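PDB 4OUS: caprin-2 from Danio rerio, which takes part in canonical Wnt signaling and carries a C1q domain that assembles as a trimer. Local coordinates for the interface of chains A and B. Coordinates in Å, arbitrary orientation; residue numbers count along the deposited sequence, not the author numbering. Chains: chain A/B, Caprin-2.

Contact 1: the interface of chains A and B. Residues chain A 86, 90-93; chain B 83, 85-86, 92.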
loop_
_atom_site.group_PDB
_atom_site.type_symbol
_atom_site.label_atom_id
_atom_site.label_comp_id
_atom_site.label_asym_id
_atom_site.label_seq_id
_atom_site.Cartn_x
_atom_site.Cartn_y
_atom_site.Cartn_z
ATOM N N ASP A 86 -0.835 14.225 12.753
ATOM C CA ASP A 86 0.037 15.362 12.499
ATOM C C ASP A 86 -0.395 16.514 13.396
ATOM O O ASP A 86 -1.584 16.806 13.516
ATOM C CB ASP A 86 -0.006 15.770 11.030
ATOM C CG ASP A 86 0.838 16.990 10.751
ATOM O OD1 ASP A 86 0.305 18.113 10.868
ATOM O OD2 ASP A 86 2.032 16.836 10.423
ATOM N N ASP A 90 -2.693 18.663 10.366
ATOM C CA ASP A 90 -2.852 18.535 8.926
ATOM C C ASP A 90 -3.486 17.178 8.647
ATOM O O ASP A 90 -3.615 16.340 9.546
ATOM C CB ASP A 90 -1.490 18.664 8.234
ATOM C CG ASP A 90 -1.584 19.117 6.777
ATOM O OD1 ASP A 90 -2.641 18.956 6.133
ATOM O OD2 ASP A 90 -0.567 19.637 6.270
ATOM N N HIS A 91 -3.885 16.955 7.403
ATOM C CA HIS A 91 -4.294 15.626 6.998
ATOM C C HIS A 91 -3.086 14.696 7.033
ATOM O O HIS A 91 -1.934 15.121 6.905
ATOM C CB HIS A 91 -4.907 15.645 5.602
ATOM C CG HIS A 91 -6.080 16.563 5.469
ATOM N ND1 HIS A 91 -7.309 16.292 6.029
ATOM C CD2 HIS A 91 -6.208 17.749 4.831
ATOM C CE1 HIS A 91 -8.145 17.276 5.746
ATOM N NE2 HIS A 91 -7.502 18.172 5.022
ATOM N N GLU A 92 -3.374 13.424 7.235
ATOM C CA GLU A 92 -2.385 12.368 7.320
ATOM C C GLU A 92 -3.089 11.075 6.962
ATOM O O GLU A 92 -4.311 10.996 7.079
ATOM C CB GLU A 92 -1.772 12.254 8.716
ATOM C CG GLU A 92 -0.296 12.581 8.869
ATOM C CD GLU A 92 0.617 11.541 8.205
ATOM O OE1 GLU A 92 0.203 10.844 7.251
ATOM O OE2 GLU A 92 1.719 11.312 8.744
ATOM N N THR A 93 -2.331 10.059 6.569
ATOM C CA THR A 93 -2.908 8.842 6.017
ATOM C C THR A 93 -2.531 7.623 6.840
ATOM O O THR A 93 -1.346 7.376 7.093
ATOM C CB THR A 93 -2.460 8.646 4.560
ATOM O OG1 THR A 93 -2.726 9.847 3.827
ATOM C CG2 THR A 93 -3.185 7.479 3.907
ATOM N N TYR B 83 -2.817 12.455 -0.598
ATOM C CA TYR B 83 -2.339 13.728 -0.074
ATOM C C TYR B 83 -1.192 13.479 0.875
ATOM O O TYR B 83 -1.239 12.518 1.653
ATOM C CB TYR B 83 -3.465 14.448 0.668
ATOM C CG TYR B 83 -3.060 15.703 1.419
ATOM C CD1 TYR B 83 -3.119 16.943 0.804
ATOM C CD2 TYR B 83 -2.634 15.648 2.743
ATOM C CE1 TYR B 83 -2.772 18.100 1.480
ATOM C CE2 TYR B 83 -2.276 16.805 3.431
ATOM C CZ TYR B 83 -2.350 18.030 2.792
ATOM O OH TYR B 83 -2.012 19.200 3.444
ATOM N N ASN B 85 1.589 16.017 3.406
ATOM C CA ASN B 85 2.196 17.283 3.734
ATOM C C ASN B 85 2.746 17.241 5.137
ATOM O O ASN B 85 2.190 16.575 6.005
ATOM C CB ASN B 85 1.179 18.407 3.596
ATOM C CG ASN B 85 1.821 19.763 3.571
ATOM O OD1 ASN B 85 2.861 19.952 2.943
ATOM N ND2 ASN B 85 1.211 20.722 4.258
ATOM N N ASP B 86 3.845 17.953 5.349
ATOM C CA ASP B 86 4.426 18.113 6.672
ATOM C C ASP B 86 4.969 19.531 6.795
ATOM O O ASP B 86 5.633 20.031 5.888
ATOM C CB ASP B 86 5.526 17.086 6.919
ATOM C CG ASP B 86 6.193 17.274 8.260
ATOM O OD1 ASP B 86 7.175 18.041 8.326
ATOM O OD2 ASP B 86 5.738 16.665 9.251
ATOM N N GLU B 92 7.320 13.451 3.071
ATOM C CA GLU B 92 6.080 12.789 3.423
ATOM C C GLU B 92 5.641 11.999 2.207
ATOM O O GLU B 92 6.053 12.320 1.092
ATOM C CB GLU B 92 4.985 13.778 3.821
ATOM C CG GLU B 92 4.498 13.752 5.260
ATOM C CD GLU B 92 3.703 12.484 5.598
ATOM O OE1 GLU B 92 3.889 11.424 4.958
ATOM O OE2 GLU B 92 2.770 12.588 6.421
HETATM O O HOH W 1 -0.691 11.700 4.175
HETATM O O HOH W 2 0.366 14.016 5.352
HETATM O O HOH W 3 3.870 15.071 10.033
#

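Contact 2: the interface of chains A and B. Residues chain A 60, 122, 124; chain B 69, 71, 81-83, 113.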
loop_
_atom_site.group_PDB
_atom_site.type_symbol
_atom_site.label_atom_id
_atom_site.label_comp_id
_atom_site.label_asym_id
_atom_site.label_seq_id
_atom_site.Cartn_x
_atom_site.Cartn_y
_atom_site.Cartn_z
ATOM N N LEU A 60 -7.535 8.726 4.897
ATOM C CA LEU A 60 -7.077 10.080 5.183
ATOM C C LEU A 60 -7.848 10.637 6.373
ATOM O O LEU A 60 -9.083 10.583 6.385
ATOM C CB LEU A 60 -7.268 10.980 3.959
ATOM C CG LEU A 60 -6.596 12.352 4.030
ATOM C CD1 LEU A 60 -5.088 12.216 3.871
ATOM C CD2 LEU A 60 -7.171 13.304 2.989
ATOM N N TRP A 122 -12.824 13.130 -4.542
ATOM C CA TRP A 122 -11.520 12.724 -5.074
ATOM C C TRP A 122 -11.025 11.400 -4.478
ATOM O O TRP A 122 -9.969 10.911 -4.869
ATOM C CB TRP A 122 -10.474 13.832 -4.902
ATOM C CG TRP A 122 -10.333 14.673 -6.154
ATOM C CD1 TRP A 122 -11.212 14.742 -7.197
ATOM C CD2 TRP A 122 -9.244 15.546 -6.492
ATOM N NE1 TRP A 122 -10.745 15.613 -8.157
ATOM C CE2 TRP A 122 -9.536 16.116 -7.747
ATOM C CE3 TRP A 122 -8.052 15.903 -5.851
ATOM C CZ2 TRP A 122 -8.677 17.020 -8.373
ATOM C CZ3 TRP A 122 -7.206 16.802 -6.474
ATOM C CH2 TRP A 122 -7.519 17.347 -7.720
ATOM N N TYR A 124 -9.891 9.856 -1.489
ATOM C CA TYR A 124 -8.647 9.641 -0.751
ATOM C C TYR A 124 -8.689 8.396 0.130
ATOM O O TYR A 124 -7.666 7.739 0.334
ATOM C CB TYR A 124 -8.339 10.843 0.140
ATOM C CG TYR A 124 -8.054 12.114 -0.602
ATOM C CD1 TYR A 124 -6.771 12.411 -1.027
ATOM C CD2 TYR A 124 -9.062 13.034 -0.866
ATOM C CE1 TYR A 124 -6.491 13.581 -1.702
ATOM C CE2 TYR A 124 -8.790 14.212 -1.545
ATOM C CZ TYR A 124 -7.500 14.473 -1.953
ATOM O OH TYR A 124 -7.190 15.628 -2.629
ATOM N N TYR B 69 -0.319 16.477 -3.828
ATOM C CA TYR B 69 -1.585 15.874 -4.235
ATOM C C TYR B 69 -1.339 15.023 -5.469
ATOM O O TYR B 69 -0.859 15.545 -6.484
ATOM C CB TYR B 69 -2.623 16.936 -4.585
ATOM C CG TYR B 69 -3.225 17.738 -3.462
ATOM C CD1 TYR B 69 -4.505 17.444 -2.998
ATOM C CD2 TYR B 69 -2.555 18.822 -2.898
ATOM C CE1 TYR B 69 -5.092 18.187 -1.998
ATOM C CE2 TYR B 69 -3.142 19.577 -1.896
ATOM C CZ TYR B 69 -4.409 19.252 -1.450
ATOM O OH TYR B 69 -5.002 19.989 -0.447
ATOM N N ASN B 71 -3.212 12.143 -8.149
ATOM C CA ASN B 71 -4.404 11.433 -8.608
ATOM C C ASN B 71 -4.015 10.213 -9.430
ATOM O O ASN B 71 -3.182 10.317 -10.338
ATOM C CB ASN B 71 -5.306 12.309 -9.488
ATOM C CG ASN B 71 -5.574 13.674 -8.900
ATOM O OD1 ASN B 71 -5.132 14.691 -9.451
ATOM N ND2 ASN B 71 -6.321 13.718 -7.801
ATOM N N SER B 81 -7.230 9.305 -5.022
ATOM C CA SER B 81 -6.251 10.360 -4.811
ATOM C C SER B 81 -5.471 10.154 -3.523
ATOM O O SER B 81 -5.857 9.363 -2.659
ATOM C CB SER B 81 -6.935 11.727 -4.778
ATOM O OG SER B 81 -7.678 11.959 -5.965
ATOM N N ALA B 82 -4.364 10.878 -3.406
ATOM C CA ALA B 82 -3.549 10.829 -2.203
ATOM C C ALA B 82 -3.014 12.212 -1.887
ATOM O O ALA B 82 -2.775 13.019 -2.781
ATOM C CB ALA B 82 -2.404 9.839 -2.362
ATOM N N TYR B 83 -2.817 12.455 -0.598
ATOM C CA TYR B 83 -2.339 13.728 -0.074
ATOM C C TYR B 83 -1.192 13.479 0.875
ATOM O O TYR B 83 -1.239 12.518 1.653
ATOM C CB TYR B 83 -3.465 14.448 0.668
ATOM C CG TYR B 83 -3.060 15.703 1.419
ATOM C CD1 TYR B 83 -3.119 16.943 0.804
ATOM C CD2 TYR B 83 -2.634 15.648 2.743
ATOM C CE1 TYR B 83 -2.772 18.100 1.480
ATOM C CE2 TYR B 83 -2.276 16.805 3.431
ATOM C CZ TYR B 83 -2.350 18.030 2.792
ATOM O OH TYR B 83 -2.012 19.200 3.444
ATOM N N HIS B 113 -1.013 16.693 -9.151
ATOM C CA HIS B 113 -1.943 17.807 -9.106
ATOM C C HIS B 113 -1.236 19.058 -8.579
ATOM O O HIS B 113 -1.226 20.093 -9.244
ATOM C CB HIS B 113 -3.156 17.449 -8.253
ATOM C CG HIS B 113 -4.036 18.617 -7.955
ATOM N ND1 HIS B 113 -4.661 19.349 -8.941
ATOM C CD2 HIS B 113 -4.367 19.203 -6.780
ATOM C CE1 HIS B 113 -5.351 20.331 -8.383
ATOM N NE2 HIS B 113 -5.194 20.260 -7.074
#

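Contact 3: the interface of chains A and B. Residues chain A 9, 31, 58, 122-124, 126-128; chain B 79-81, 96-99.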
loop_
_atom_site.group_PDB
_atom_site.type_symbol
_atom_site.label_atom_id
_atom_site.label_comp_id
_atom_site.label_asym_id
_atom_site.label_seq_id
_atom_site.Cartn_x
_atom_site.Cartn_y
_atom_site.Cartn_z
ATOM N N SER A 9 -13.302 -2.707 -4.672
ATOM C CA SER A 9 -12.491 -1.527 -4.465
ATOM C C SER A 9 -13.440 -0.394 -4.136
ATOM O O SER A 9 -14.234 0.024 -4.987
ATOM C CB SER A 9 -11.646 -1.242 -5.699
ATOM O OG SER A 9 -10.617 -0.323 -5.401
ATOM N N HIS A 31 -15.699 1.075 -7.153
ATOM C CA HIS A 31 -15.215 0.963 -8.521
ATOM C C HIS A 31 -15.430 -0.437 -9.066
ATOM O O HIS A 31 -15.611 -0.612 -10.273
ATOM C CB HIS A 31 -13.734 1.316 -8.604
ATOM C CG HIS A 31 -13.454 2.769 -8.394
ATOM N ND1 HIS A 31 -12.646 3.232 -7.379
ATOM C CD2 HIS A 31 -13.871 3.864 -9.071
ATOM C CE1 HIS A 31 -12.578 4.549 -7.436
ATOM N NE2 HIS A 31 -13.309 4.958 -8.456
ATOM N N HIS A 58 -6.245 2.678 2.635
ATOM C CA HIS A 58 -5.608 3.979 2.781
ATOM C C HIS A 58 -6.669 4.931 3.298
ATOM O O HIS A 58 -7.641 5.182 2.580
ATOM C CB HIS A 58 -5.068 4.496 1.444
ATOM C CG HIS A 58 -3.868 3.761 0.942
ATOM N ND1 HIS A 58 -3.941 2.602 0.199
ATOM C CD2 HIS A 58 -2.554 4.046 1.077
ATOM C CE1 HIS A 58 -2.716 2.203 -0.095
ATOM N NE2 HIS A 58 -1.857 3.064 0.420
ATOM N N TRP A 122 -12.824 13.130 -4.542
ATOM C CA TRP A 122 -11.520 12.724 -5.074
ATOM C C TRP A 122 -11.025 11.400 -4.478
ATOM O O TRP A 122 -9.969 10.911 -4.869
ATOM C CB TRP A 122 -10.474 13.832 -4.902
ATOM C CG TRP A 122 -10.333 14.673 -6.154
ATOM C CD1 TRP A 122 -11.212 14.742 -7.197
ATOM C CD2 TRP A 122 -9.244 15.546 -6.492
ATOM N NE1 TRP A 122 -10.745 15.613 -8.157
ATOM C CE2 TRP A 122 -9.536 16.116 -7.747
ATOM C CE3 TRP A 122 -8.052 15.903 -5.851
ATOM C CZ2 TRP A 122 -8.677 17.020 -8.373
ATOM C CZ3 TRP A 122 -7.206 16.802 -6.474
ATOM C CH2 TRP A 122 -7.519 17.347 -7.720
ATOM N N LYS A 123 -11.791 10.833 -3.548
ATOM C CA LYS A 123 -11.614 9.440 -3.142
ATOM C C LYS A 123 -10.211 9.163 -2.579
ATOM O O LYS A 123 -9.447 8.347 -3.106
ATOM C CB LYS A 123 -11.946 8.524 -4.327
ATOM C CG LYS A 123 -13.397 8.697 -4.795
ATOM C CD LYS A 123 -13.679 8.032 -6.139
ATOM C CE LYS A 123 -13.368 8.945 -7.318
ATOM N NZ LYS A 123 -14.502 9.866 -7.607
ATOM N N TYR A 124 -9.891 9.856 -1.489
ATOM C CA TYR A 124 -8.647 9.641 -0.751
ATOM C C TYR A 124 -8.689 8.396 0.130
ATOM O O TYR A 124 -7.666 7.739 0.334
ATOM C CB TYR A 124 -8.339 10.843 0.140
ATOM C CG TYR A 124 -8.054 12.114 -0.602
ATOM C CD1 TYR A 124 -6.771 12.411 -1.027
ATOM C CD2 TYR A 124 -9.062 13.034 -0.866
ATOM C CE1 TYR A 124 -6.491 13.581 -1.702
ATOM C CE2 TYR A 124 -8.790 14.212 -1.545
ATOM C CZ TYR A 124 -7.500 14.473 -1.953
ATOM O OH TYR A 124 -7.190 15.628 -2.629
ATOM N N THR A 126 -9.889 4.755 1.026
ATOM C CA THR A 126 -10.177 3.600 0.192
ATOM C C THR A 126 -9.946 2.284 0.930
ATOM O O THR A 126 -9.165 2.204 1.886
ATOM C CB THR A 126 -9.277 3.597 -1.039
ATOM O OG1 THR A 126 -7.924 3.574 -0.572
ATOM C CG2 THR A 126 -9.515 4.825 -1.915
ATOM N N PHE A 127 -10.590 1.239 0.431
ATOM C CA PHE A 127 -10.511 -0.107 1.001
ATOM C C PHE A 127 -10.782 -1.079 -0.131
ATOM O O PHE A 127 -11.820 -0.975 -0.783
ATOM C CB PHE A 127 -11.550 -0.241 2.123
ATOM C CG PHE A 127 -11.636 -1.607 2.794
ATOM C CD1 PHE A 127 -10.537 -2.433 2.962
ATOM C CD2 PHE A 127 -12.860 -2.023 3.303
ATOM C CE1 PHE A 127 -10.672 -3.654 3.621
ATOM C CE2 PHE A 127 -13.000 -3.224 3.961
ATOM C CZ PHE A 127 -11.908 -4.048 4.120
ATOM N N SER A 128 -9.863 -2.005 -0.380
ATOM C CA SER A 128 -10.029 -2.995 -1.434
ATOM C C SER A 128 -9.595 -4.367 -0.980
ATOM O O SER A 128 -8.833 -4.519 -0.022
ATOM C CB SER A 128 -9.220 -2.641 -2.681
ATOM O OG SER A 128 -9.463 -1.317 -3.095
ATOM N N MET B 79 -9.640 8.516 -10.310
ATOM C CA MET B 79 -10.178 7.295 -9.718
ATOM C C MET B 79 -9.970 7.248 -8.205
ATOM O O MET B 79 -10.925 7.003 -7.462
ATOM C CB MET B 79 -9.564 6.068 -10.386
ATOM C CG MET B 79 -9.734 6.068 -11.912
ATOM S SD MET B 79 -11.407 6.376 -12.560
ATOM C CE MET B 79 -12.199 4.822 -12.155
ATOM N N VAL B 80 -8.738 7.468 -7.744
ATOM C CA VAL B 80 -8.456 7.666 -6.322
ATOM C C VAL B 80 -7.382 8.734 -6.213
ATOM O O VAL B 80 -6.697 9.032 -7.195
ATOM C CB VAL B 80 -7.986 6.368 -5.591
ATOM C CG1 VAL B 80 -9.035 5.268 -5.663
ATOM C CG2 VAL B 80 -6.642 5.872 -6.115
ATOM N N SER B 81 -7.230 9.305 -5.022
ATOM C CA SER B 81 -6.251 10.360 -4.811
ATOM C C SER B 81 -5.471 10.154 -3.523
ATOM O O SER B 81 -5.857 9.363 -2.659
ATOM C CB SER B 81 -6.935 11.727 -4.778
ATOM O OG SER B 81 -7.678 11.959 -5.965
ATOM N N ASN B 96 -1.792 5.415 -2.457
ATOM C CA ASN B 96 -3.112 4.813 -2.530
ATOM C C ASN B 96 -3.034 3.579 -3.429
ATOM O O ASN B 96 -1.944 3.157 -3.846
ATOM C CB ASN B 96 -4.173 5.809 -3.019
ATOM C CG ASN B 96 -5.530 5.580 -2.361
ATOM O OD1 ASN B 96 -5.899 4.441 -2.063
ATOM N ND2 ASN B 96 -6.281 6.651 -2.142
ATOM N N HIS B 97 -4.190 3.003 -3.709
ATOM C CA HIS B 97 -4.292 1.786 -4.484
ATOM C C HIS B 97 -5.678 1.772 -5.122
ATOM O O HIS B 97 -6.563 2.526 -4.702
ATOM C CB HIS B 97 -4.134 0.573 -3.578
ATOM C CG HIS B 97 -5.364 0.334 -2.771
ATOM N ND1 HIS B 97 -5.652 1.026 -1.614
ATOM C CD2 HIS B 97 -6.449 -0.428 -3.035
ATOM C CE1 HIS B 97 -6.846 0.661 -1.179
ATOM N NE2 HIS B 97 -7.352 -0.215 -2.026
ATOM N N ALA B 98 -5.891 0.883 -6.087
ATOM C CA ALA B 98 -7.230 0.667 -6.619
ATOM C C ALA B 98 -7.294 -0.669 -7.335
ATOM O O ALA B 98 -6.283 -1.163 -7.832
ATOM C CB ALA B 98 -7.631 1.788 -7.571
ATOM N N VAL B 99 -8.487 -1.255 -7.375
ATOM C CA VAL B 99 -8.761 -2.358 -8.285
ATOM C C VAL B 99 -9.780 -1.847 -9.289
ATOM O O VAL B 99 -10.895 -1.477 -8.913
ATOM C CB VAL B 99 -9.299 -3.615 -7.579
ATOM C CG1 VAL B 99 -9.389 -4.771 -8.572
ATOM C CG2 VAL B 99 -8.418 -3.979 -6.398
#

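Contact 1: the interface of chains A and B
A:Asp90 OD1, a carboxylate oxygen, is gripped by at least two donors, one from each chain. The phenol B:Tyr83 OH donates to A:Asp90 OD1 at 2.8 Å on the syn lone pair, and the backbone A:His91 N donates to the same A:Asp90 OD1 at 2.7 Å on the anti one. The partner oxygen A:Asp90 OD2 is met almost along its C-O axis by the amide nitrogen B:Asn85 ND2 at 2.9 Å, so both oxygens are held from chain B and the carboxylate can hardly turn. With CG anti to its backbone N (chi1 172°), B:Tyr83 crosses the aspartate at about a right angle. The A:His91 imidazole stands edge-to-face to the phenol ring, planes 87° apart, and A:His91 CB lies 3.6 Å from B:Tyr83 CE2. Beside this pair, water 2 links A:His91 O with B:Asn85 N and B:Glu92 OE2, and water 3 joins A:Asp86 OD2 and B:Asp86 OD2. A:Glu92 OE2 and B:Glu92 OE2 approach obliquely to 2.9 Å, a distance that a shared proton or a nearby cation would probably have to relieve; each glutamate chain is bent at chi2 (-69°). This polar, water-bridged part of the C1q subunit interface lies where chain B leaves strand 77-84, facing the chain A loop that leads into strand 93-102.

Contact 2: the interface of chains A and B
In this aromatic patch of the C1q subunit interface A:Tyr124 and A:Trp122 give up most surface, 69 and 59 Å², and B:Ser81, with 31 Å², sits between them. The phenol ring of A:Tyr124, its CG anti to the carbonyl carbon (chi1 -65°), receives B:Ser81 CB over one face, nearer the ring's margin than its middle, with A:Tyr124 CE1 3.6 Å from B:Ser81 CB. Its hydroxyl, A:Tyr124 OH, comes in plane at the edge of the B:Tyr69 ring, 3.3 Å from B:Tyr69 CD1. The A:Trp122 indole meets chain B in two ways. B:Asn71 ND2 lies over the outer part of one face, 3.4 Å from A:Trp122 CE3, and the six-membered ring drives its CH2 corner onto the middle of the B:His113 imidazole, edge-to-face at 87°. An alanine in place of A:Trp122 would remove the indole that packs against B:Asn71 and B:His113, and is likely to loosen this side of the interface. The serine hydroxyl carries a relay from chain B to chain A: B:Asn71 ND2 donates to B:Ser81 OG from within its own amide plane at 2.9 Å, which probably orients the hydroxyl to donate across the interface. B:Ser81 OG in turn donates to the backbone carbonyl A:Trp122 O, in the carbonyl plane on a lone pair, at 2.7 Å.

Contact 3: the interface of chains A and B
One face of the A:His58 imidazole is covered by the backbone B:Asn96 CA, stacked squarely above the middle of the ring, while B:His97 CE1 lies in plane at the ring edge. The B:His97 ring is met at its own edge by A:His58 ND1 and A:Ser128 CB. B:His97 ND1 hydrogen-bonds to A:His58 ND1 at 2.9 Å, and B:His97 NE2 to the hydroxyl A:Ser128 OG at 2.6 Å. The ND1–ND1 bond needs a proton on one of the two nitrogens; the coordinates do not show which, but it probably couples the protonation of the two rings. B:His97 tucks CG over its own backbone (chi1 75°), which lays the ring alongside A:Thr126, the two side chains running in opposite directions. That threonine meets B:Asn96 tip to tip: A:Thr126 OG1 donates to a lone pair of the amide oxygen B:Asn96 OD1 at 2.7 Å, and B:His97 N also reaches this oxygen. A:Ser9 OG, hydrogen-bonded to A:Ser128 OG, accepts a nearly straight bond (176°) from B:Val99 N. B:Ser81 N donates to A:Lys123 O from above the carbonyl plane, and B:Met79 CE packs on A:His31 CD2. This largely polar seam, with apolar packing at its side, joins neighbouring subunits and probably sets their register in the C1q trimer.

Taken together, the three contacts run along one face between neighbouring subunits. Measured between the centres of their C-alpha atoms, contact 2 lies about 11 Å from contact 1 and about 9 Å from contact 3, with contacts 1 and 3 about 17 Å apart, so contact 2 sits between the others. Contacts 1 and 2 share B:Tyr83, whereas contacts 2 and 3 share A:Trp122, A:Tyr124 and B:Ser81. Strand 77-84 of chain B contributes to all three. With three copies in the assembly, the same set would repeat at each subunit boundary, and the combined seam probably stabilises the trimer.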